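Local coordinates for eukaryotic Translation Initiation 4E (Schistosoma mansoni, PDB 3HXI), which binds the 7-methylguanosine cap of mRNA and a 4E-BP peptide, and probably serves translation initiation by recruiting capped messages, at residues F45-L49 and W100-M105; R119-V125 and S136-S141; D142-I148 and G185-I189. All blocks are in the same frame, centred on the assembly; numbering follows the deposited sequence.

Contact 1 (F45-L49 and W100-M105); sequences FWSVL and WDELLM
Phe45 faces Leu104 and Leu49 faces Asp101 as nearest CA neighbours across two helical segments, 45-49 and 100-105, that run nearly antiparallel at 155° with their axes 12.2 Å apart, a wide spacing bridged by side chains alone. Phe45 reaches over with its ring edge: CE1 meets Leu104 CB at 3.8 Å, close to the ring plane. Its CG stands anti to the backbone N (chi1 165°), which sends the ring across the gap. Within the same helix, Phe45 CE2 sits over the centre of the Trp46 indole, 3.4 Å above the plane. Trp46 in turn offers the outer edge of its six-membered ring to Met105; CZ2 lies 3.7 Å from Met105 SD, and the sulfur stands 79° off the ring normal, a Met-aromatic contact made at the edge. Leu49 fills the other end with its two methyl branches. Its CD2 meets Leu104 CD1 at 3.9 Å and approaches Trp100 NE1 obliquely at 4.3 Å, whereas CD1 lies 3.7 Å from Asp101 OD1. Within its own helix Trp100 comes under Leu104, whose CD2 covers one face of the indole 3.6 Å above the plane, offset toward the rim. Tyr18 of strand 11-21 touches both Leu49 and Leu104 and takes the Trp100 NE1 hydrogen bond with its hydroxyl. No hydrogen bond joins the two segments, so apolar and aromatic packing holds them together, while polar groups turn to other partners: Asp101 OD1 to Arg54, Asp101 OD2 and Glu102 OE1 to basic side chains of the bound peptide, and Trp46 NE1 to the peptide backbone. The paired helices thus form part of the dorsal surface on which the 4E-BP peptide lies, as in other eIF4E proteins.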
loop_
_atom_site.group_PDB
_atom_site.type_symbol
_atom_site.label_atom_id
_atom_site.label_comp_id
_atom_site.label_asym_id
_atom_site.label_seq_id
_atom_site.Cartn_x
_atom_site.Cartn_y
_atom_site.Cartn_z
ATOM N N PHE A 45 -10.289 -9.447 -6.196
ATOM C CA PHE A 45 -9.505 -8.909 -5.068
ATOM C C PHE A 45 -9.386 -9.936 -3.921
ATOM O O PHE A 45 -8.277 -10.302 -3.495
ATOM C CB PHE A 45 -10.153 -7.621 -4.534
ATOM C CG PHE A 45 -9.647 -7.215 -3.181
ATOM C CD1 PHE A 45 -8.302 -6.904 -2.995
ATOM C CD2 PHE A 45 -10.508 -7.183 -2.085
ATOM C CE1 PHE A 45 -7.817 -6.538 -1.740
ATOM C CE2 PHE A 45 -10.037 -6.808 -0.818
ATOM C CZ PHE A 45 -8.688 -6.488 -0.647
ATOM N N TRP A 46 -10.528 -10.407 -3.422
ATOM C CA TRP A 46 -10.522 -11.371 -2.332
ATOM C C TRP A 46 -9.868 -12.708 -2.716
ATOM O O TRP A 46 -9.245 -13.349 -1.868
ATOM C CB TRP A 46 -11.920 -11.595 -1.759
ATOM C CG TRP A 46 -12.467 -10.448 -0.920
ATOM C CD1 TRP A 46 -13.666 -9.802 -1.088
ATOM C CD2 TRP A 46 -11.847 -9.840 0.220
ATOM N NE1 TRP A 46 -13.820 -8.820 -0.131
ATOM C CE2 TRP A 46 -12.725 -8.833 0.692
ATOM C CE3 TRP A 46 -10.630 -10.041 0.888
ATOM C CZ2 TRP A 46 -12.425 -8.038 1.807
ATOM C CZ3 TRP A 46 -10.335 -9.247 2.007
ATOM C CH2 TRP A 46 -11.224 -8.251 2.440
ATOM N N SER A 47 -10.023 -13.129 -3.974
ATOM C CA SER A 47 -9.419 -14.384 -4.437
ATOM C C SER A 47 -7.887 -14.321 -4.436
ATOM O O SER A 47 -7.216 -15.301 -4.084
ATOM C CB SER A 47 -9.950 -14.781 -5.817
ATOM O OG SER A 47 -11.267 -15.300 -5.717
ATOM N N VAL A 48 -7.336 -13.181 -4.828
ATOM C CA VAL A 48 -5.894 -12.948 -4.728
ATOM C C VAL A 48 -5.413 -13.154 -3.288
ATOM O O VAL A 48 -4.429 -13.861 -3.056
ATOM C CB VAL A 48 -5.491 -11.522 -5.177
ATOM C CG1 VAL A 48 -3.965 -11.362 -5.139
ATOM C CG2 VAL A 48 -6.037 -11.208 -6.579
ATOM N N LEU A 49 -6.094 -12.526 -2.324
ATOM C CA LEU A 49 -5.662 -12.612 -0.929
ATOM C C LEU A 49 -5.785 -14.049 -0.391
ATOM O O LEU A 49 -4.901 -14.517 0.330
ATOM C CB LEU A 49 -6.398 -11.608 -0.037
ATOM C CG LEU A 49 -6.040 -10.124 -0.240
ATOM C CD1 LEU A 49 -6.821 -9.266 0.767
ATOM C CD2 LEU A 49 -4.548 -9.854 -0.106
ATOM N N TRP A 100 -3.007 -5.025 6.862
ATOM C CA TRP A 100 -2.946 -5.201 5.398
ATOM C C TRP A 100 -4.326 -5.273 4.787
ATOM O O TRP A 100 -4.605 -4.576 3.820
ATOM C CB TRP A 100 -2.153 -6.448 5.050
ATOM C CG TRP A 100 -1.739 -6.594 3.610
ATOM C CD1 TRP A 100 -1.951 -7.685 2.827
ATOM C CD2 TRP A 100 -1.021 -5.643 2.794
ATOM N NE1 TRP A 100 -1.405 -7.484 1.565
ATOM C CE2 TRP A 100 -0.838 -6.239 1.521
ATOM C CE3 TRP A 100 -0.524 -4.352 3.009
ATOM C CZ2 TRP A 100 -0.173 -5.581 0.457
ATOM C CZ3 TRP A 100 0.140 -3.689 1.947
ATOM C CH2 TRP A 100 0.304 -4.315 0.688
ATOM N N ASP A 101 -5.204 -6.105 5.348
ATOM C CA ASP A 101 -6.573 -6.203 4.823
ATOM C C ASP A 101 -7.343 -4.875 4.885
ATOM O O ASP A 101 -8.013 -4.524 3.935
ATOM C CB ASP A 101 -7.380 -7.280 5.549
ATOM C CG ASP A 101 -6.892 -8.695 5.252
ATOM O OD1 ASP A 101 -6.064 -8.888 4.322
ATOM O OD2 ASP A 101 -7.360 -9.629 5.966
ATOM N N GLU A 102 -7.248 -4.146 5.997
ATOM C CA GLU A 102 -7.936 -2.853 6.116
ATOM C C GLU A 102 -7.363 -1.851 5.116
ATOM O O GLU A 102 -8.103 -1.051 4.501
ATOM C CB GLU A 102 -7.789 -2.279 7.531
ATOM C CG GLU A 102 -8.545 -3.065 8.612
ATOM C CD GLU A 102 -10.036 -3.199 8.307
ATOM O OE1 GLU A 102 -10.694 -2.199 7.934
ATOM O OE2 GLU A 102 -10.554 -4.309 8.487
ATOM N N LEU A 103 -6.043 -1.873 4.981
ATOM C CA LEU A 103 -5.378 -0.953 4.070
ATOM C C LEU A 103 -5.833 -1.202 2.632
ATOM O O LEU A 103 -6.222 -0.258 1.921
ATOM C CB LEU A 103 -3.853 -1.023 4.195
ATOM C CG LEU A 103 -3.079 0.099 3.461
ATOM C CD1 LEU A 103 -3.464 1.476 4.012
ATOM C CD2 LEU A 103 -1.574 -0.121 3.520
ATOM N N LEU A 104 -5.810 -2.460 2.212
ATOM C CA LEU A 104 -6.179 -2.805 0.848
ATOM C C LEU A 104 -7.660 -2.558 0.574
ATOM O O LEU A 104 -8.022 -2.104 -0.499
ATOM C CB LEU A 104 -5.779 -4.257 0.529
ATOM C CG LEU A 104 -4.290 -4.619 0.636
ATOM C CD1 LEU A 104 -4.077 -5.950 -0.055
ATOM C CD2 LEU A 104 -3.321 -3.529 0.087
ATOM N N MET A 105 -8.513 -2.816 1.569
ATOM C CA MET A 105 -9.929 -2.492 1.444
ATOM C C MET A 105 -10.128 -0.986 1.197
ATOM O O MET A 105 -10.888 -0.590 0.317
ATOM C CB MET A 105 -10.723 -2.971 2.655
ATOM C CG MET A 105 -11.056 -4.472 2.605
ATOM S SD MET A 105 -12.297 -4.923 3.859
ATOM C CE MET A 105 -11.408 -4.603 5.380
#

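Contact 2 (R119-V125 and S136-S141). With GTG (7-methyl-guanosine-5'-triphosphate-5'-guanosine), chain C.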
loop_
_atom_site.group_PDB
_atom_site.type_symbol
_atom_site.label_atom_id
_atom_site.label_comp_id
_atom_site.label_asym_id
_atom_site.label_seq_id
_atom_site.Cartn_x
_atom_site.Cartn_y
_atom_site.Cartn_z
ATOM N N ARG A 119 -7.098 10.028 -6.758
ATOM C CA ARG A 119 -6.147 10.357 -7.825
ATOM C C ARG A 119 -4.688 10.324 -7.349
ATOM O O ARG A 119 -3.791 10.061 -8.139
ATOM C CB ARG A 119 -6.487 11.714 -8.459
ATOM C CG ARG A 119 -7.837 11.718 -9.197
ATOM C CD ARG A 119 -8.042 12.986 -10.051
ATOM N NE ARG A 119 -8.444 14.142 -9.247
ATOM C CZ ARG A 119 -9.692 14.612 -9.197
ATOM N NH1 ARG A 119 -9.987 15.655 -8.444
ATOM N NH2 ARG A 119 -10.649 14.034 -9.901
ATOM N N GLN A 120 -4.466 10.599 -6.064
ATOM C CA GLN A 120 -3.106 10.626 -5.517
ATOM C C GLN A 120 -2.560 9.219 -5.345
ATOM O O GLN A 120 -1.339 9.018 -5.314
ATOM C CB GLN A 120 -3.066 11.339 -4.155
ATOM C CG GLN A 120 -2.976 12.842 -4.202
ATOM C CD GLN A 120 -1.741 13.310 -4.953
ATOM O OE1 GLN A 120 -0.593 13.039 -4.550
ATOM N NE2 GLN A 120 -1.970 13.987 -6.057
ATOM N N ILE A 121 -3.461 8.245 -5.228
ATOM C CA ILE A 121 -3.058 6.893 -4.810
ATOM C C ILE A 121 -2.325 6.145 -5.917
ATOM O O ILE A 121 -2.833 6.021 -7.047
ATOM C CB ILE A 121 -4.270 6.040 -4.295
ATOM C CG1 ILE A 121 -4.946 6.697 -3.075
ATOM C CG2 ILE A 121 -3.834 4.572 -4.010
ATOM C CD1 ILE A 121 -4.088 6.842 -1.809
ATOM N N CYS A 122 -1.144 5.635 -5.580
ATOM C CA CYS A 122 -0.412 4.749 -6.478
ATOM C C CYS A 122 -0.517 3.299 -6.037
ATOM O O CYS A 122 -0.874 2.431 -6.828
ATOM C CB CYS A 122 1.056 5.153 -6.546
ATOM S SG CYS A 122 1.287 6.786 -7.273
ATOM N N GLY A 123 -0.208 3.030 -4.773
ATOM C CA GLY A 123 -0.234 1.649 -4.291
ATOM C C GLY A 123 0.121 1.494 -2.823
ATOM O O GLY A 123 0.349 2.491 -2.128
ATOM N N ALA A 124 0.157 0.247 -2.366
ATOM C CA ALA A 124 0.459 -0.093 -0.974
ATOM C C ALA A 124 1.554 -1.171 -0.917
ATOM O O ALA A 124 1.719 -1.962 -1.861
ATOM C CB ALA A 124 -0.796 -0.566 -0.251
ATOM N N VAL A 125 2.290 -1.194 0.184
ATOM C CA VAL A 125 3.444 -2.092 0.341
ATOM C C VAL A 125 3.466 -2.642 1.767
ATOM O O VAL A 125 3.341 -1.877 2.720
ATOM C CB VAL A 125 4.780 -1.351 0.100
ATOM C CG1 VAL A 125 5.976 -2.341 0.060
ATOM C CG2 VAL A 125 4.742 -0.517 -1.187
ATOM N N SER A 136 3.230 0.794 3.879
ATOM C CA SER A 136 3.404 2.083 3.214
ATOM C C SER A 136 2.270 2.264 2.225
ATOM O O SER A 136 1.777 1.291 1.668
ATOM C CB SER A 136 4.720 2.099 2.436
ATOM O OG SER A 136 5.833 2.188 3.297
ATOM N N VAL A 137 1.884 3.512 1.988
ATOM C CA VAL A 137 1.027 3.844 0.864
ATOM C C VAL A 137 1.775 4.882 0.042
ATOM O O VAL A 137 2.152 5.934 0.556
ATOM C CB VAL A 137 -0.313 4.425 1.305
ATOM C CG1 VAL A 137 -1.072 5.007 0.096
ATOM C CG2 VAL A 137 -1.134 3.378 2.030
ATOM N N TRP A 138 1.963 4.576 -1.234
ATOM C CA TRP A 138 2.689 5.433 -2.162
ATOM C C TRP A 138 1.704 6.351 -2.876
ATOM O O TRP A 138 0.657 5.883 -3.354
ATOM C CB TRP A 138 3.372 4.535 -3.190
ATOM C CG TRP A 138 4.603 3.816 -2.684
ATOM C CD1 TRP A 138 4.854 3.358 -1.408
ATOM C CD2 TRP A 138 5.739 3.460 -3.469
ATOM N NE1 TRP A 138 6.088 2.731 -1.369
ATOM C CE2 TRP A 138 6.653 2.794 -2.618
ATOM C CE3 TRP A 138 6.071 3.631 -4.827
ATOM C CZ2 TRP A 138 7.894 2.319 -3.075
ATOM C CZ3 TRP A 138 7.295 3.167 -5.275
ATOM C CH2 TRP A 138 8.189 2.495 -4.403
ATOM N N LEU A 139 2.061 7.635 -2.931
ATOM C CA LEU A 139 1.242 8.721 -3.466
ATOM C C LEU A 139 1.972 9.350 -4.640
ATOM O O LEU A 139 3.202 9.322 -4.695
ATOM C CB LEU A 139 1.028 9.796 -2.392
ATOM C CG LEU A 139 0.222 9.423 -1.141
ATOM C CD1 LEU A 139 -0.241 10.685 -0.409
ATOM C CD2 LEU A 139 -1.006 8.605 -1.520
ATOM N N THR A 140 1.231 9.942 -5.567
ATOM C CA THR A 140 1.847 10.408 -6.817
ATOM C C THR A 140 2.620 11.736 -6.721
ATOM O O THR A 140 3.482 12.011 -7.569
ATOM C CB THR A 140 0.811 10.474 -7.955
ATOM O OG1 THR A 140 1.487 10.605 -9.212
ATOM C CG2 THR A 140 -0.130 11.641 -7.751
ATOM N N SER A 141 2.283 12.559 -5.731
ATOM C CA SER A 141 2.999 13.816 -5.488
ATOM C C SER A 141 3.630 13.835 -4.099
ATOM O O SER A 141 3.354 12.959 -3.279
ATOM C CB SER A 141 2.054 15.005 -5.643
ATOM O OG SER A 141 1.304 15.178 -4.454
HETATM P PA GTG C . 13.750 -1.383 1.538
HETATM O O1A GTG C . 13.532 -2.864 1.383
HETATM O O2A GTG C . 12.606 -0.395 1.460
HETATM O O3A GTG C . 14.586 -1.020 2.860
HETATM P PB GTG C . 14.946 -1.927 4.116
HETATM O O1B GTG C . 13.711 -2.556 4.713
HETATM O O2B GTG C . 15.844 -1.058 4.990
HETATM O O3B GTG C . 15.896 -3.024 3.424
HETATM N N9A GTG C . 14.838 -0.181 -3.570
HETATM C C8A GTG C . 13.706 -0.100 -2.862
HETATM N N7A GTG C . 12.736 0.411 -3.654
HETATM C C7X GTG C . 11.341 0.638 -3.202
HETATM C C5A GTG C . 13.279 0.644 -4.851
HETATM C C6A GTG C . 12.733 1.166 -6.030
HETATM O O6A GTG C . 11.535 1.519 -6.130
HETATM N N1A GTG C . 13.556 1.307 -7.099
HETATM C C2A GTG C . 14.869 0.921 -7.014
HETATM N N2A GTG C . 15.704 1.044 -8.061
HETATM N N3A GTG C . 15.388 0.413 -5.873
HETATM C C4A GTG C . 14.598 0.266 -4.796
HETATM O O5D GTG C . 14.752 -0.968 0.384
HETATM C C5D GTG C . 16.017 -1.616 0.301
HETATM C C4D GTG C . 16.735 -1.148 -0.945
HETATM O O4D GTG C . 16.026 -1.622 -2.080
HETATM C C3D GTG C . 16.784 0.359 -1.100
HETATM O O3D GTG C . 17.844 0.926 -0.333
HETATM C C2D GTG C . 16.986 0.500 -2.589
HETATM O O2D GTG C . 18.370 0.302 -2.914
HETATM C C1D GTG C . 16.169 -0.667 -3.131
HETATM P PG GTG C . 16.471 -4.370 4.087
HETATM O O1G GTG C . 15.688 -4.825 5.277
HETATM O O2G GTG C . 17.981 -4.235 4.190
HETATM O O5E GTG C . 16.184 -5.387 2.877
HETATM C C5E GTG C . 14.851 -5.811 2.597
HETATM C C4E GTG C . 14.861 -6.837 1.482
HETATM O O4E GTG C . 15.352 -6.216 0.291
HETATM C C3E GTG C . 15.795 -8.001 1.755
HETATM O O3E GTG C . 15.270 -9.134 1.043
HETATM C C2E GTG C . 17.107 -7.597 1.097
HETATM O O2E GTG C . 17.917 -8.724 0.723
HETATM C C1E GTG C . 16.577 -6.854 -0.121
HETATM N N9B GTG C . 17.426 -5.791 -0.694
HETATM C C8B GTG C . 17.728 -4.708 0.212
HETATM N N7B GTG C . 18.511 -3.833 -0.656
HETATM C C5B GTG C . 18.568 -4.398 -1.899
HETATM C C6B GTG C . 19.193 -3.987 -3.169
HETATM O O6B GTG C . 19.821 -2.894 -3.188
HETATM N N1B GTG C . 19.073 -4.819 -4.242
HETATM C C2B GTG C . 18.377 -6.006 -4.173
HETATM N N2B GTG C . 18.258 -6.817 -5.254
HETATM N N3B GTG C . 17.776 -6.437 -3.037
HETATM C C4B GTG C . 17.839 -5.679 -1.923
#
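Gln120 OE1 is gripped by two donors of Ser141, OG at 2.9 Å and N at 3.1 Å, which come from opposite faces of the amide plane. The amide gets there because its chain bends at chi2 (-59°), and beside it Gln120 O takes Thr140 N at 2.7 Å. From here toward Val125 and Ser136 the strands pair antiparallel, with Gly123 and Trp138 as one hydrogen-bonded pair and Val125 and Ser136 as the next. Trp138 O receives both Cys122 N (2.9 Å) and, weakly, Gly123 N, a classic beta bulge. On the Trp138 face, Val125 CG2 touches the indole NE1 at 3.5 Å, and the ring's far edge meets the cap's N7-methyl carbon C7X in plane, CZ2 to C7X 3.8 Å. On the opposite face, Ile121 CD1 touches both Leu139 CD2 (3.6 Å) and Val137 CG1. Trp75 meets the Trp138 ring nearly parallel and Phe67 meets it edge-to-face; Trp75 N also hydrogen-bonds the cap. The hairpin lies in the middle of the curved sheet, between strands 63-68 and 84-89, with helices 96-108 and 145-159 covering its Ile121, Ala124, Val137 and Leu139 face.

Contact 3 (D142-I148 and G185-I189)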
loop_
_atom_site.group_PDB
_atom_site.type_symbol
_atom_site.label_atom_id
_atom_site.label_comp_id
_atom_site.label_asym_id
_atom_site.label_seq_id
_atom_site.Cartn_x
_atom_site.Cartn_y
_atom_site.Cartn_z
ATOM N N ASP A 142 4.470 14.838 -3.837
ATOM C CA ASP A 142 5.056 15.020 -2.497
ATOM C C ASP A 142 4.722 16.387 -1.925
ATOM O O ASP A 142 5.202 16.754 -0.856
ATOM C CB ASP A 142 6.580 14.801 -2.518
ATOM C CG ASP A 142 7.323 15.832 -3.385
ATOM O OD1 ASP A 142 8.417 15.510 -3.887
ATOM O OD2 ASP A 142 6.802 16.948 -3.580
ATOM N N ASN A 143 3.867 17.126 -2.621
ATOM C CA ASN A 143 3.652 18.537 -2.302
ATOM C C ASN A 143 2.205 19.017 -2.402
ATOM O O ASN A 143 1.939 20.209 -2.252
ATOM C CB ASN A 143 4.601 19.415 -3.137
ATOM C CG ASN A 143 4.298 19.375 -4.632
ATOM O OD1 ASN A 143 3.350 18.708 -5.102
ATOM N ND2 ASN A 143 5.098 20.121 -5.397
ATOM N N GLU A 144 1.272 18.096 -2.656
ATOM C CA GLU A 144 -0.164 18.383 -2.463
ATOM C C GLU A 144 -0.554 18.218 -0.987
ATOM O O GLU A 144 -1.267 17.268 -0.616
ATOM C CB GLU A 144 -1.029 17.491 -3.360
ATOM C CG GLU A 144 -0.805 17.700 -4.855
ATOM C CD GLU A 144 -1.477 18.957 -5.379
ATOM O OE1 GLU A 144 -2.509 19.381 -4.811
ATOM O OE2 GLU A 144 -0.960 19.526 -6.365
ATOM N N GLU A 145 -0.085 19.153 -0.154
ATOM C CA GLU A 145 -0.158 19.029 1.313
ATOM C C GLU A 145 -1.526 18.617 1.841
ATOM O O GLU A 145 -1.654 17.663 2.613
ATOM C CB GLU A 145 0.259 20.344 1.990
ATOM C CG GLU A 145 0.290 20.269 3.550
ATOM C CD GLU A 145 0.827 21.530 4.195
ATOM O OE1 GLU A 145 1.921 21.976 3.787
ATOM O OE2 GLU A 145 0.164 22.070 5.106
ATOM N N GLU A 146 -2.543 19.358 1.431
ATOM C CA GLU A 146 -3.869 19.181 1.968
ATOM C C GLU A 146 -4.418 17.773 1.668
ATOM O O GLU A 146 -4.933 17.112 2.565
ATOM C CB GLU A 146 -4.777 20.281 1.426
ATOM C CG GLU A 146 -6.206 20.175 1.861
ATOM C CD GLU A 146 -6.984 21.415 1.480
ATOM O OE1 GLU A 146 -6.618 22.061 0.474
ATOM O OE2 GLU A 146 -7.946 21.742 2.193
ATOM N N THR A 147 -4.265 17.316 0.427
ATOM C CA THR A 147 -4.732 15.979 0.001
ATOM C C THR A 147 -3.901 14.870 0.659
ATOM O O THR A 147 -4.447 13.881 1.173
ATOM C CB THR A 147 -4.638 15.843 -1.532
ATOM O OG1 THR A 147 -5.350 16.930 -2.138
ATOM C CG2 THR A 147 -5.234 14.523 -2.021
ATOM N N ILE A 148 -2.580 15.048 0.647
ATOM C CA ILE A 148 -1.670 14.099 1.279
ATOM C C ILE A 148 -2.050 13.912 2.755
ATOM O O ILE A 148 -2.196 12.781 3.204
ATOM C CB ILE A 148 -0.201 14.527 1.121
ATOM C CG1 ILE A 148 0.217 14.452 -0.354
ATOM C CG2 ILE A 148 0.720 13.711 2.068
ATOM C CD1 ILE A 148 1.628 14.954 -0.628
ATOM N N GLY A 185 9.543 12.607 8.709
ATOM C CA GLY A 185 8.907 12.849 7.431
ATOM C C GLY A 185 8.689 14.320 7.144
ATOM O O GLY A 185 8.673 15.155 8.059
ATOM N N LYS A 186 8.529 14.621 5.864
ATOM C CA LYS A 186 8.083 15.931 5.408
ATOM C C LYS A 186 6.788 16.344 6.092
ATOM O O LYS A 186 6.617 17.513 6.435
ATOM C CB LYS A 186 7.903 15.908 3.894
ATOM C CG LYS A 186 7.370 17.208 3.308
ATOM C CD LYS A 186 7.371 17.143 1.815
ATOM C CE LYS A 186 7.011 18.527 1.261
ATOM N NZ LYS A 186 7.144 18.541 -0.191
ATOM N N TYR A 187 5.881 15.383 6.285
ATOM C CA TYR A 187 4.654 15.582 7.042
ATOM C C TYR A 187 4.580 14.447 8.050
ATOM O O TYR A 187 5.131 13.366 7.795
ATOM C CB TYR A 187 3.426 15.515 6.135
ATOM C CG TYR A 187 3.472 16.425 4.916
ATOM C CD1 TYR A 187 3.590 17.812 5.045
ATOM C CD2 TYR A 187 3.345 15.892 3.639
ATOM C CE1 TYR A 187 3.642 18.638 3.913
ATOM C CE2 TYR A 187 3.366 16.706 2.505
ATOM C CZ TYR A 187 3.511 18.072 2.648
ATOM O OH TYR A 187 3.538 18.844 1.511
ATOM N N GLU A 188 3.916 14.669 9.165
ATOM C CA GLU A 188 3.735 13.667 10.195
ATOM C C GLU A 188 2.362 13.785 10.815
ATOM O O GLU A 188 1.906 14.852 11.007
ATOM C CB GLU A 188 4.755 13.874 11.293
ATOM C CG GLU A 188 6.182 13.758 10.846
ATOM C CD GLU A 188 7.161 13.720 11.993
ATOM O OE1 GLU A 188 6.770 13.946 13.114
ATOM O OE2 GLU A 188 8.322 13.500 11.743
ATOM N N ILE A 189 1.708 12.682 11.100
ATOM C CA ILE A 189 0.446 12.748 11.824
ATOM C C ILE A 189 0.128 11.507 12.617
ATOM O O ILE A 189 0.691 10.496 12.332
ATOM C CB ILE A 189 -0.739 13.093 10.939
ATOM C CG1 ILE A 189 -1.045 12.022 9.958
ATOM C CG2 ILE A 189 -0.468 14.286 10.098
ATOM C CD1 ILE A 189 -1.645 12.593 8.836
HETATM O O HOH W 1 3.921 21.370 1.945
#
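Lys186 reaches the backbone carbonyl of Asp142 from above its plane: NZ lies 2.7 Å from Asp142 O, 44° out of the carbonyl plane. The Lys186 chain is extended throughout, crossing the Asp142 side chain at about a right angle, and the same ammonium has a long salt bridge to Asp142 OD2 (3.8 Å). Beneath the lysine, Tyr187 carries most of the packing. Lys186 CG covers one face of its ring, 3.9 Å above the centre, and the ring reaches the first turn of helix 145-159. There Glu145 CG approaches Tyr187 CE1 at 3.7 Å, with the carboxylate and ring planes 60° apart; Glu145 CG is anti to the backbone N (chi1 -177°), which carries the chain obliquely across the phenol. Ile148 meets another part of the ring, CG2 to Tyr187 CD2 at 3.8 Å, and its side chain also rests on Phe167 of strand 166-169. A water lying in the ring plane joins Tyr187 OH (2.6 Å) to Glu145 OE1 (2.8 Å), to which it donates. Tyr187 also shares backbone hydrogen bonds with Phe167, placing the C-terminal tail as an edge strand. The tail is thus fastened to the loop at Asp142 and, through water, to the first residue of the helix. Lys186 and Glu145 are exposed, so solvent probably weakens these polar links, while buried Ile148 gives the tyrosine apolar support.

In the fold
From the N terminus, contact 1 closes first: helix 42-50 meets helix 96-108 after a 50-residue excursion that includes strands 63-68 and 84-89. Contact 2 follows as the short hairpin of strands 121-127 and 134-139, and contact 3 then brings the C-terminal strand 187-188 back to the start of helix 145-159. The three loops stand in series, none nested or crossing. Contact 2 is the hub: Trp100 and Leu103 of contact 1 pack on Ala124, Val125 and Val137, while Ile148 and Thr147 of contact 3 pack on Leu139 and Gln120. Contacts 1 and 3, about 25 Å apart between centres, lie on opposite sides of the chain's centre and do not touch.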